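DNA polymerase (Bacillus phage phi29, PDB 2PY5) copies the phage genome by protein-primed, strand-displacing DNA synthesis with high processivity and fidelity, and carries a 3'-5' exonuclease activity. Local coordinates at residues F[228-233]-F[297-302]; F[269-274]-F[350-355]; F[282-287]-F[328-333]; F[288-293]-F[340-345]. The protein carries 2 engineered substitutions. All blocks are in the same frame, centred on the assembly; numbering follows the deposited sequence. Where two conformers were deposited one is given.

Contact 1. Residues F[228-233]-F[297-302]; sequences GGFTWL and GYIPTI. With EDO (1,2-ethanediol), chain J.
Phe230 and Trp232 reach across to Ile299 and Pro300. Phe230 stands just before strand 231-233 of the B-family palm sheet, next to the two glycines that close the YxGG/A motif, and Trp232 lies within the strand. The other side is the loop after strand 283-294.

One interaction is a CH-pi contact. Ile299 CG2 sits 3.8 Å from the centroid of the Trp232 six-membered ring, only 7° off its normal. Trp232 CG lies anti to the backbone N (chi1 173°), directed toward the loop.

Apolar packing adds to this. Ile299 CG2 also meets Phe230 CZ at 3.6 Å, while its CG1 approaches Trp232 CH2 at 3.8 Å. The Pro300 ring crosses Trp232 at about a right angle, with CG 3.4 Å from Trp232 NE1. Helix 427-447 adds Ile442 against Phe230 and Ala445 against Ile299.

The two segments share no direct hydrogen bond. Thr231 OG1 is hydrogen-bonded to Asp456 of the YCDTD motif, and Gly228 O to Arg438. An ethanediol, probably from the crystallisation liquor, takes weak bonds from Gly297 N and Tyr298 N. Pro300 O is buried with no hydrogen-bond partner in the model; it lies at the Phe230 ring edge, near the ring plane and 3.3 Å from CE1.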
# COMPACT_ATOMS: atom_id res chain seq x y z
N GLY F 228 -8.05 -8.16 -5.03
CA GLY F 228 -7.97 -6.73 -4.76
C GLY F 228 -8.93 -5.92 -5.61
O GLY F 228 -10.01 -6.39 -5.98
N GLY F 229 -8.52 -4.72 -5.94
CA GLY F 229 -9.38 -3.80 -6.65
C GLY F 229 -9.62 -4.15 -8.11
O GLY F 229 -8.80 -4.82 -8.74
N PHE F 230 -10.73 -3.65 -8.63
CA PHE F 230 -11.09 -3.81 -10.04
C PHE F 230 -10.49 -2.65 -10.85
O PHE F 230 -10.89 -1.49 -10.70
CB PHE F 230 -12.61 -3.84 -10.20
CG PHE F 230 -13.06 -4.03 -11.62
CD1 PHE F 230 -12.93 -5.26 -12.23
CD2 PHE F 230 -13.59 -2.98 -12.34
CE1 PHE F 230 -13.31 -5.43 -13.56
CE2 PHE F 230 -13.98 -3.14 -13.65
CZ PHE F 230 -13.85 -4.39 -14.24
N THR F 231 -9.56 -2.99 -11.73
CA THR F 231 -8.92 -1.99 -12.59
C THR F 231 -9.01 -2.50 -14.02
O THR F 231 -8.49 -3.56 -14.34
CB THR F 231 -7.43 -1.79 -12.20
OG1 THR F 231 -7.33 -1.50 -10.79
CG2 THR F 231 -6.80 -0.69 -13.01
N TRP F 232 -9.63 -1.71 -14.90
CA TRP F 232 -9.99 -2.16 -16.23
C TRP F 232 -10.12 -1.00 -17.19
O TRP F 232 -10.78 -0.01 -16.89
CB TRP F 232 -11.32 -2.91 -16.18
CG TRP F 232 -11.92 -3.29 -17.50
CD1 TRP F 232 -11.51 -4.28 -18.33
CD2 TRP F 232 -13.03 -2.67 -18.14
NE1 TRP F 232 -12.30 -4.34 -19.43
CE2 TRP F 232 -13.24 -3.35 -19.35
CE3 TRP F 232 -13.87 -1.60 -17.82
CZ2 TRP F 232 -14.27 -3.02 -20.22
CZ3 TRP F 232 -14.89 -1.26 -18.70
CH2 TRP F 232 -15.07 -1.96 -19.89
N LEU F 233 -9.49 -1.15 -18.37
CA LEU F 233 -9.63 -0.21 -19.48
C LEU F 233 -10.43 -0.85 -20.60
O LEU F 233 -10.08 -1.94 -21.10
CB LEU F 233 -8.25 0.18 -20.00
CG LEU F 233 -8.21 1.13 -21.20
CD1 LEU F 233 -8.94 2.42 -20.96
CD2 LEU F 233 -6.76 1.39 -21.62
N GLY F 297 -22.19 -6.72 -24.38
CA GLY F 297 -22.74 -5.63 -23.60
C GLY F 297 -22.33 -5.58 -22.13
O GLY F 297 -22.80 -4.73 -21.39
N TYR F 298 -21.46 -6.51 -21.73
CA TYR F 298 -21.05 -6.62 -20.34
C TYR F 298 -19.53 -6.43 -20.17
O TYR F 298 -18.72 -6.81 -21.03
CB TYR F 298 -21.47 -7.97 -19.78
CG TYR F 298 -22.89 -8.03 -19.23
CD1 TYR F 298 -23.94 -8.53 -20.00
CD2 TYR F 298 -23.17 -7.60 -17.95
CE1 TYR F 298 -25.25 -8.59 -19.46
CE2 TYR F 298 -24.46 -7.65 -17.42
CZ TYR F 298 -25.49 -8.16 -18.17
OH TYR F 298 -26.77 -8.22 -17.62
N ILE F 299 -19.19 -5.80 -19.05
CA ILE F 299 -17.80 -5.62 -18.63
C ILE F 299 -17.27 -6.94 -18.09
O ILE F 299 -17.94 -7.62 -17.31
CB ILE F 299 -17.73 -4.55 -17.50
CG1 ILE F 299 -18.18 -3.19 -18.01
CG2 ILE F 299 -16.32 -4.47 -16.88
CD1 ILE F 299 -18.33 -2.15 -16.87
N PRO F 300 -16.03 -7.32 -18.47
CA PRO F 300 -15.46 -8.52 -17.89
C PRO F 300 -15.05 -8.36 -16.44
O PRO F 300 -14.60 -7.28 -16.03
CB PRO F 300 -14.22 -8.76 -18.77
CG PRO F 300 -13.79 -7.38 -19.12
CD PRO F 300 -15.08 -6.65 -19.38
N THR F 301 -15.21 -9.42 -15.68
CA THR F 301 -14.96 -9.43 -14.25
C THR F 301 -14.03 -10.56 -13.78
O THR F 301 -13.66 -10.58 -12.62
CB THR F 301 -16.29 -9.49 -13.47
OG1 THR F 301 -16.90 -10.78 -13.60
CG2 THR F 301 -17.28 -8.41 -13.97
N ILE F 302 -13.64 -11.46 -14.67
CA ILE F 302 -12.77 -12.59 -14.30
C ILE F 302 -11.33 -12.28 -14.68
O ILE F 302 -11.02 -12.00 -15.84
CB ILE F 302 -13.18 -13.89 -14.99
CG1 ILE F 302 -14.60 -14.29 -14.61
CG2 ILE F 302 -12.18 -15.02 -14.63
CD1 ILE F 302 -15.14 -15.47 -15.46
C1 EDO J . -17.87 -7.39 -24.85
O1 EDO J . -19.04 -7.16 -24.05
C2 EDO J . -18.14 -8.50 -25.87
O2 EDO J . -18.01 -9.80 -25.28

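Contact 2. Residues F[269-274]-F[350-355]; sequences IVFEGK and GLKFKA
Phe271 lays its ring over the backbone of Gly350 on the adjacent strand. From CB the side chain turns to put CG between the backbone N and the carbonyl carbon (chi1 58°), the crowded position. With chi2 near 86° the ring lies across the neighbouring strand. CG lies 3.9 Å from Gly350 O, and CD2 is nearer to the same oxygen, at 3.6 Å. On the other branch, CD1 and CE1 both approach Gly350 N. CE2 reaches further along the strand and meets Leu351 N at 3.4 Å. At the tip, CZ stands 3.5 Å from Gly350 CA. That CA makes a CH-pi contact with the ring, 3.8 Å from its centroid. Gly273 O lies in the ring plane, at the edge.

The two residues form a hydrogen-bonded pair of an antiparallel sheet. Strands 267-272 and 340-356 are neighbours in this sheet, which probably corresponds to the TPR1 insertion of protein-primed polymerases. Phe271 N and Gly350 O bond almost straight, at 171°, though the donor stands above the carbonyl plane. Gly350 N returns a bond to Phe271 O. Ile269 and Lys352 form the next hydrogen-bonded pair, with Lys352 N 2.8 Å from Ile269 O. Their side chains run side by side and point the same way. Lys352 is extended beyond CG, and its CE packs 3.8 Å from Ile269 CG2. The ammonium group goes on to a salt bridge with Asp278. His284 and Gln286 of strand 283-294 also touch the Phe271 ring. Leu351 points to the other face, where it meets Leu218 and Val222 of helix 216-223.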
# COMPACT_ATOMS: atom_id res chain seq x y z
N ILE F 269 -18.98 -23.29 7.92
CA ILE F 269 -19.37 -24.67 7.68
C ILE F 269 -18.95 -25.06 6.26
O ILE F 269 -19.22 -24.33 5.29
CB ILE F 269 -20.88 -24.87 7.88
CG1 ILE F 269 -21.24 -24.65 9.34
CG2 ILE F 269 -21.30 -26.27 7.43
CD1 ILE F 269 -22.72 -24.75 9.62
N VAL F 270 -18.24 -26.17 6.15
CA VAL F 270 -17.81 -26.69 4.85
C VAL F 270 -18.96 -27.48 4.22
O VAL F 270 -19.70 -28.21 4.92
CB VAL F 270 -16.62 -27.65 5.01
CG1 VAL F 270 -16.25 -28.32 3.68
CG2 VAL F 270 -15.43 -26.93 5.60
N PHE F 271 -19.09 -27.37 2.89
CA PHE F 271 -20.06 -28.17 2.14
C PHE F 271 -19.42 -28.71 0.87
O PHE F 271 -18.47 -28.13 0.37
CB PHE F 271 -21.32 -27.36 1.79
CG PHE F 271 -21.06 -26.12 0.98
CD1 PHE F 271 -20.99 -26.16 -0.42
CD2 PHE F 271 -20.89 -24.90 1.61
CE1 PHE F 271 -20.74 -25.01 -1.15
CE2 PHE F 271 -20.66 -23.75 0.88
CZ PHE F 271 -20.57 -23.80 -0.49
N GLU F 272 -19.94 -29.83 0.38
CA GLU F 272 -19.53 -30.37 -0.93
C GLU F 272 -20.55 -29.93 -1.97
O GLU F 272 -21.72 -29.68 -1.66
CB GLU F 272 -19.40 -31.90 -0.89
CG GLU F 272 -18.30 -32.41 0.04
CD GLU F 272 -16.90 -31.84 -0.27
OE1 GLU F 272 -16.29 -32.25 -1.28
OE2 GLU F 272 -16.41 -30.99 0.52
N GLY F 273 -20.11 -29.82 -3.23
CA GLY F 273 -21.00 -29.45 -4.30
C GLY F 273 -21.39 -27.99 -4.27
O GLY F 273 -20.60 -27.15 -3.85
N LYS F 274 -22.61 -27.72 -4.75
CA LYS F 274 -23.14 -26.36 -4.86
C LYS F 274 -23.80 -25.93 -3.56
O LYS F 274 -24.59 -26.69 -2.98
CB LYS F 274 -24.18 -26.30 -5.99
CG LYS F 274 -24.67 -24.90 -6.35
CD LYS F 274 -25.73 -24.98 -7.45
CE LYS F 274 -26.09 -23.65 -8.04
NZ LYS F 274 -27.00 -22.85 -7.18
N GLY F 350 -17.34 -25.80 -1.00
CA GLY F 350 -17.18 -24.44 -0.53
C GLY F 350 -17.30 -24.31 0.98
O GLY F 350 -17.27 -25.30 1.71
N LEU F 351 -17.42 -23.06 1.40
CA LEU F 351 -17.58 -22.71 2.81
C LEU F 351 -18.68 -21.68 2.94
O LEU F 351 -18.76 -20.74 2.15
CB LEU F 351 -16.29 -22.11 3.41
CG LEU F 351 -14.95 -22.82 3.19
CD1 LEU F 351 -14.32 -22.35 1.89
CD2 LEU F 351 -14.00 -22.53 4.37
N LYS F 352 -19.55 -21.85 3.94
CA LYS F 352 -20.60 -20.86 4.20
C LYS F 352 -20.41 -20.21 5.57
O LYS F 352 -19.81 -20.80 6.49
CB LYS F 352 -22.00 -21.44 4.05
CG LYS F 352 -22.32 -22.57 4.99
CD LYS F 352 -23.73 -23.10 4.79
CE LYS F 352 -24.07 -24.13 5.83
NZ LYS F 352 -25.47 -24.70 5.62
N PHE F 353 -20.87 -18.98 5.67
CA PHE F 353 -20.60 -18.13 6.83
C PHE F 353 -21.86 -17.46 7.36
O PHE F 353 -22.67 -16.95 6.60
CB PHE F 353 -19.62 -17.00 6.48
CG PHE F 353 -18.32 -17.48 5.89
CD1 PHE F 353 -18.23 -17.71 4.53
CD2 PHE F 353 -17.23 -17.72 6.69
CE1 PHE F 353 -17.05 -18.17 3.96
CE2 PHE F 353 -16.04 -18.18 6.11
CZ PHE F 353 -15.99 -18.41 4.75
N LYS F 354 -21.95 -17.38 8.67
CA LYS F 354 -22.83 -16.42 9.31
C LYS F 354 -22.44 -15.01 8.88
O LYS F 354 -21.30 -14.77 8.46
CB LYS F 354 -22.77 -16.54 10.83
CG LYS F 354 -23.05 -17.92 11.34
CD LYS F 354 -23.12 -17.99 12.87
CE LYS F 354 -21.77 -18.18 13.48
NZ LYS F 354 -21.93 -18.76 14.86
N ALA F 355 -23.37 -14.08 9.00
CA ALA F 355 -23.10 -12.74 8.55
C ALA F 355 -23.96 -11.70 9.23
O ALA F 355 -25.08 -11.99 9.71
CB ALA F 355 -23.28 -12.66 7.04

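Contact 3. Residues F[282-287]-F[328-333]; sequences PLHIQH and LSNVDL
Asn330 meets His284 through both backbone and side chain. Its OD1 accepts from His284 N at 3.0 Å. The N-H points nearly straight at the oxygen (166°), with the donor above the amide plane. Asn330 N gives a weak, bent bond to His284 O. Chi1 of 57° puts Asn330 CG between its own N and carbonyl carbon, and the amide turns back onto the strand. Asn330 CB then packs 3.5 Å from His284 CE1, with ring and amide planes only 19° apart. Leu283 CD2 lies 3.6 Å from Asn330 OD1.

Two residues along, Gln286 and Leu328 form a hydrogen-bonded antiparallel pair, with Gln286 N 2.8 Å from Leu328 O. Before it, Ile285 and Ser329 form a non-hydrogen-bonded pair, and Ile285 CA makes a CH...O contact with the same Leu328 O. Leu333, one turn into the helix, sends CD2 to both His284 NE2 and Gln286 CB, each at 4.1 Å.

Further out, the His284 ring stacks on Tyr275. The Gln286 amide gives its N-H bonds to Gly273 O and His287 O and takes one from Tyr275 N. On the helix side, Ser329 OG accepts from Asp332 N at 3.1 Å and donates to Asp332 OD2. That carboxylate also forms a salt bridge with Arg438, a residue probably involved in binding template-primer DNA.

The arrangement is a strand followed directly by a helix. Ser329 ends the antiparallel pairing and serves as N-cap of helix 330-339, while Asn330, through OD1 and the weak bond from its N, continues the hydrogen bonding to His284.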
# COMPACT_ATOMS: atom_id res chain seq x y z
N PRO F 282 -25.72 -17.01 5.28
CA PRO F 282 -26.17 -16.44 4.00
C PRO F 282 -25.06 -16.00 3.02
O PRO F 282 -25.39 -15.62 1.86
CB PRO F 282 -26.99 -15.24 4.45
CG PRO F 282 -26.28 -14.76 5.66
CD PRO F 282 -25.86 -16.04 6.37
N LEU F 283 -23.80 -16.04 3.46
CA LEU F 283 -22.65 -15.74 2.61
C LEU F 283 -21.87 -17.02 2.37
O LEU F 283 -21.82 -17.90 3.22
CB LEU F 283 -21.71 -14.71 3.25
CG LEU F 283 -22.28 -13.32 3.53
CD1 LEU F 283 -21.22 -12.43 4.14
CD2 LEU F 283 -22.89 -12.67 2.26
N HIS F 284 -21.21 -17.12 1.22
CA HIS F 284 -20.42 -18.30 0.97
C HIS F 284 -19.29 -18.04 -0.01
O HIS F 284 -19.29 -17.04 -0.71
CB HIS F 284 -21.27 -19.49 0.50
CG HIS F 284 -21.77 -19.41 -0.93
ND1 HIS F 284 -22.88 -18.68 -1.29
CD2 HIS F 284 -21.35 -20.05 -2.05
CE1 HIS F 284 -23.08 -18.83 -2.60
NE2 HIS F 284 -22.17 -19.65 -3.08
N ILE F 285 -18.35 -18.97 -0.01
CA ILE F 285 -17.27 -19.04 -1.01
C ILE F 285 -17.48 -20.38 -1.70
O ILE F 285 -17.60 -21.40 -1.04
CB ILE F 285 -15.87 -18.92 -0.35
CG1 ILE F 285 -15.65 -17.50 0.17
CG2 ILE F 285 -14.75 -19.29 -1.38
CD1 ILE F 285 -14.42 -17.34 1.08
N GLN F 286 -17.54 -20.34 -3.03
CA GLN F 286 -17.81 -21.52 -3.86
C GLN F 286 -16.56 -21.83 -4.68
O GLN F 286 -16.06 -20.95 -5.37
CB GLN F 286 -18.99 -21.24 -4.79
CG GLN F 286 -19.38 -22.38 -5.73
CD GLN F 286 -20.04 -23.55 -5.00
OE1 GLN F 286 -21.15 -23.41 -4.44
NE2 GLN F 286 -19.38 -24.71 -5.03
N HIS F 287 -16.08 -23.06 -4.58
CA HIS F 287 -15.07 -23.59 -5.51
C HIS F 287 -15.83 -24.11 -6.72
O HIS F 287 -16.68 -25.01 -6.60
CB HIS F 287 -14.26 -24.70 -4.85
CG HIS F 287 -13.12 -25.23 -5.69
ND1 HIS F 287 -12.46 -26.40 -5.37
CD2 HIS F 287 -12.54 -24.77 -6.83
CE1 HIS F 287 -11.52 -26.63 -6.28
NE2 HIS F 287 -11.54 -25.65 -7.16
N LEU F 328 -14.72 -18.37 -5.35
CA LEU F 328 -15.41 -17.07 -5.45
C LEU F 328 -16.34 -16.83 -4.30
O LEU F 328 -17.15 -17.69 -3.96
CB LEU F 328 -16.23 -17.00 -6.75
CG LEU F 328 -15.46 -17.19 -8.07
CD1 LEU F 328 -16.42 -17.24 -9.22
CD2 LEU F 328 -14.48 -16.06 -8.25
N SER F 329 -16.26 -15.64 -3.72
CA SER F 329 -17.33 -15.17 -2.83
C SER F 329 -18.65 -15.18 -3.59
O SER F 329 -18.69 -15.08 -4.82
CB SER F 329 -17.02 -13.76 -2.34
OG SER F 329 -17.22 -12.78 -3.37
N ASN F 330 -19.78 -15.25 -2.89
CA ASN F 330 -21.06 -15.21 -3.58
C ASN F 330 -21.27 -13.90 -4.37
O ASN F 330 -21.96 -13.90 -5.39
CB ASN F 330 -22.26 -15.47 -2.63
CG ASN F 330 -22.33 -14.50 -1.46
OD1 ASN F 330 -21.62 -14.66 -0.47
ND2 ASN F 330 -23.21 -13.49 -1.57
N VAL F 331 -20.67 -12.82 -3.88
CA VAL F 331 -20.76 -11.53 -4.54
C VAL F 331 -20.06 -11.65 -5.92
O VAL F 331 -20.62 -11.25 -6.95
CB VAL F 331 -20.07 -10.45 -3.71
CG1 VAL F 331 -20.05 -9.14 -4.47
CG2 VAL F 331 -20.81 -10.26 -2.35
N ASP F 332 -18.85 -12.16 -5.93
CA ASP F 332 -18.11 -12.34 -7.19
C ASP F 332 -18.75 -13.36 -8.11
O ASP F 332 -18.78 -13.18 -9.35
CB ASP F 332 -16.65 -12.74 -6.91
CG ASP F 332 -15.87 -11.65 -6.22
OD1 ASP F 332 -15.69 -10.58 -6.81
OD2 ASP F 332 -15.38 -11.88 -5.09
N LEU F 333 -19.29 -14.42 -7.53
CA LEU F 333 -19.94 -15.49 -8.30
C LEU F 333 -21.20 -14.96 -8.99
O LEU F 333 -21.45 -15.25 -10.18
CB LEU F 333 -20.28 -16.66 -7.36
CG LEU F 333 -21.05 -17.79 -8.03
CD1 LEU F 333 -20.23 -18.45 -9.14
CD2 LEU F 333 -21.49 -18.82 -7.00

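Contact 4. Residues F[288-293]-F[340-345]; sequences IRCEFE and YDLYNV
Phe292 and Tyr340 lie side by side and point the same way. Their ring centroids are 5.0 Å apart and the planes stand at 76°, an oblique pair. Phe292 CG lies between its backbone N and carbonyl carbon (chi1 59°), 4.1 Å from Tyr340 CD2. Phe292 CD1 touches Tyr340 CE2 at 3.5 Å, and the edge of the Tyr340 ring meets Glu293 C. The Tyr343 ring has Glu293 OE1 in its plane at the edge. Asp341 O lies over the rim of one of its faces. Tyr343 OH comes 3.6 Å from Glu293 CB.

Phe292 and Tyr343 point to opposite faces of an antiparallel strand pair, probably part of the TPR1 insertion. Strand 340-356 begins directly after helix 330-339 and runs back along strand 283-294. Glu291 with Tyr343 and Glu293 with Asp341 are hydrogen-bonded pairs. Phe292 and Leu342 form the non-hydrogen-bonded pair between them, and Leu342 CD2 packs 3.6 Å from Phe292 CB. Tyr340 OH extends past the sheet to Leu316 O and to the backbone of Thr301 and Ile302.

Asn344, with positive phi (53°), redirects the strand. Pairing resumes where Arg289 meets Glu346, so Asn344 and Val345 both stand across from Cys290. Asn344 ND2 donates to Glu291 OE1 at 2.9 Å, from above the carboxylate plane. Arg289 turns its guanidinium group elsewhere, to a salt bridge with Asp325. Val345 CA makes a CH...O contact with Arg289 O. Val345 CG2 rests against Cys290 CB at 4.0 Å. Its other methyl, CG1, presses on Ile288 CD1 at 3.5 Å, tighter than usual for two carbons.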
# COMPACT_ATOMS: atom_id res chain seq x y z
N ILE F 288 -15.50 -23.57 -7.89
CA ILE F 288 -16.19 -23.86 -9.15
C ILE F 288 -15.13 -24.04 -10.22
O ILE F 288 -14.14 -23.32 -10.22
CB ILE F 288 -17.19 -22.72 -9.54
CG1 ILE F 288 -17.87 -22.97 -10.88
CG2 ILE F 288 -16.50 -21.34 -9.53
CD1 ILE F 288 -19.06 -22.06 -11.14
N ARG F 289 -15.35 -25.01 -11.12
CA ARG F 289 -14.55 -25.14 -12.32
C ARG F 289 -15.49 -24.90 -13.48
O ARG F 289 -16.62 -25.38 -13.46
CB ARG F 289 -13.94 -26.54 -12.43
CG ARG F 289 -12.77 -26.77 -11.48
CD ARG F 289 -12.31 -28.20 -11.48
NE ARG F 289 -11.63 -28.55 -12.73
CZ ARG F 289 -10.35 -28.29 -13.00
NH1 ARG F 289 -9.57 -27.67 -12.12
NH2 ARG F 289 -9.84 -28.66 -14.15
N CYS F 290 -15.04 -24.14 -14.47
CA CYS F 290 -15.90 -23.85 -15.61
C CYS F 290 -15.10 -23.29 -16.77
O CYS F 290 -13.91 -22.99 -16.65
CB CYS F 290 -17.00 -22.86 -15.23
SG CYS F 290 -16.40 -21.21 -14.83
N GLU F 291 -15.77 -23.20 -17.91
CA GLU F 291 -15.33 -22.39 -19.02
C GLU F 291 -16.33 -21.26 -19.15
O GLU F 291 -17.44 -21.32 -18.60
CB GLU F 291 -15.24 -23.23 -20.29
CG GLU F 291 -14.12 -24.26 -20.21
CD GLU F 291 -14.09 -25.19 -21.40
OE1 GLU F 291 -14.54 -26.35 -21.26
OE2 GLU F 291 -13.64 -24.76 -22.46
N PHE F 292 -15.90 -20.17 -19.75
CA PHE F 292 -16.74 -18.99 -19.81
C PHE F 292 -16.54 -18.15 -21.06
O PHE F 292 -15.49 -18.22 -21.71
CB PHE F 292 -16.55 -18.11 -18.56
CG PHE F 292 -15.14 -17.64 -18.35
CD1 PHE F 292 -14.65 -16.53 -19.04
CD2 PHE F 292 -14.30 -18.29 -17.44
CE1 PHE F 292 -13.35 -16.08 -18.84
CE2 PHE F 292 -12.99 -17.84 -17.23
CZ PHE F 292 -12.52 -16.74 -17.93
N GLU F 293 -17.57 -17.40 -21.41
CA GLU F 293 -17.50 -16.45 -22.52
C GLU F 293 -18.30 -15.21 -22.12
O GLU F 293 -19.46 -15.31 -21.73
CB GLU F 293 -18.06 -17.05 -23.81
CG GLU F 293 -17.25 -16.68 -25.06
CD GLU F 293 -16.03 -17.58 -25.27
OE1 GLU F 293 -16.00 -18.75 -24.80
OE2 GLU F 293 -15.09 -17.12 -25.93
N TYR F 340 -21.27 -13.33 -17.73
CA TYR F 340 -20.71 -14.38 -18.62
C TYR F 340 -21.70 -15.49 -18.88
O TYR F 340 -22.52 -15.81 -18.02
CB TYR F 340 -19.49 -15.04 -17.97
CG TYR F 340 -18.27 -14.18 -17.85
CD1 TYR F 340 -18.09 -13.35 -16.74
CD2 TYR F 340 -17.28 -14.21 -18.80
CE1 TYR F 340 -16.95 -12.56 -16.61
CE2 TYR F 340 -16.14 -13.42 -18.68
CZ TYR F 340 -15.98 -12.63 -17.58
OH TYR F 340 -14.86 -11.84 -17.47
N ASP F 341 -21.57 -16.10 -20.05
CA ASP F 341 -22.10 -17.43 -20.27
C ASP F 341 -21.09 -18.44 -19.73
O ASP F 341 -19.90 -18.37 -20.04
CB ASP F 341 -22.32 -17.68 -21.76
CG ASP F 341 -23.39 -16.78 -22.36
OD1 ASP F 341 -24.46 -16.62 -21.73
OD2 ASP F 341 -23.15 -16.26 -23.46
N LEU F 342 -21.57 -19.36 -18.90
CA LEU F 342 -20.71 -20.38 -18.32
C LEU F 342 -20.99 -21.75 -18.96
O LEU F 342 -22.15 -22.08 -19.25
CB LEU F 342 -20.92 -20.43 -16.83
CG LEU F 342 -20.72 -19.14 -16.02
CD1 LEU F 342 -20.88 -19.43 -14.53
CD2 LEU F 342 -19.37 -18.52 -16.29
N TYR F 343 -19.92 -22.52 -19.20
CA TYR F 343 -19.99 -23.84 -19.83
C TYR F 343 -19.30 -24.85 -18.94
O TYR F 343 -18.36 -24.51 -18.23
CB TYR F 343 -19.27 -23.87 -21.19
CG TYR F 343 -19.58 -22.75 -22.10
CD1 TYR F 343 -20.86 -22.58 -22.62
CD2 TYR F 343 -18.59 -21.85 -22.48
CE1 TYR F 343 -21.15 -21.53 -23.47
CE2 TYR F 343 -18.87 -20.80 -23.35
CZ TYR F 343 -20.16 -20.65 -23.83
OH TYR F 343 -20.44 -19.61 -24.69
N ASN F 344 -19.78 -26.09 -18.98
CA ASN F 344 -19.11 -27.19 -18.30
C ASN F 344 -18.85 -26.88 -16.83
O ASN F 344 -17.75 -27.10 -16.32
CB ASN F 344 -17.81 -27.55 -19.04
CG ASN F 344 -18.06 -27.94 -20.47
OD1 ASN F 344 -19.00 -28.68 -20.75
ND2 ASN F 344 -17.25 -27.42 -21.40
N VAL F 345 -19.88 -26.40 -16.15
CA VAL F 345 -19.75 -25.95 -14.76
C VAL F 345 -19.75 -27.13 -13.82
O VAL F 345 -20.61 -28.02 -13.91
CB VAL F 345 -20.88 -24.98 -14.38
CG1 VAL F 345 -20.76 -24.53 -12.94
CG2 VAL F 345 -20.88 -23.77 -15.31

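How the contacts relate
Contacts 2, 3 and 4 belong to one antiparallel sheet. Strand 283-294 serves contacts 3 and 4, and strand 340-356 serves contacts 2 and 4. Contacts 2 and 3 meet directly, through Leu351 O with Ile285 N and Phe353 N with Leu283 O. Contact 1 lies between this sheet and the palm. It touches contact 4, where Ile302 CD1 packs on Phe292 CD2. Contacts 1 and 3 are buried; contacts 2 and 4 are partly buried. The chemistry follows the setting. Contact 1 holds its two segments by side-chain packing, without direct hydrogen bonds. The other three use backbone pairing, joined by an Asn side chain in contacts 3 and 4.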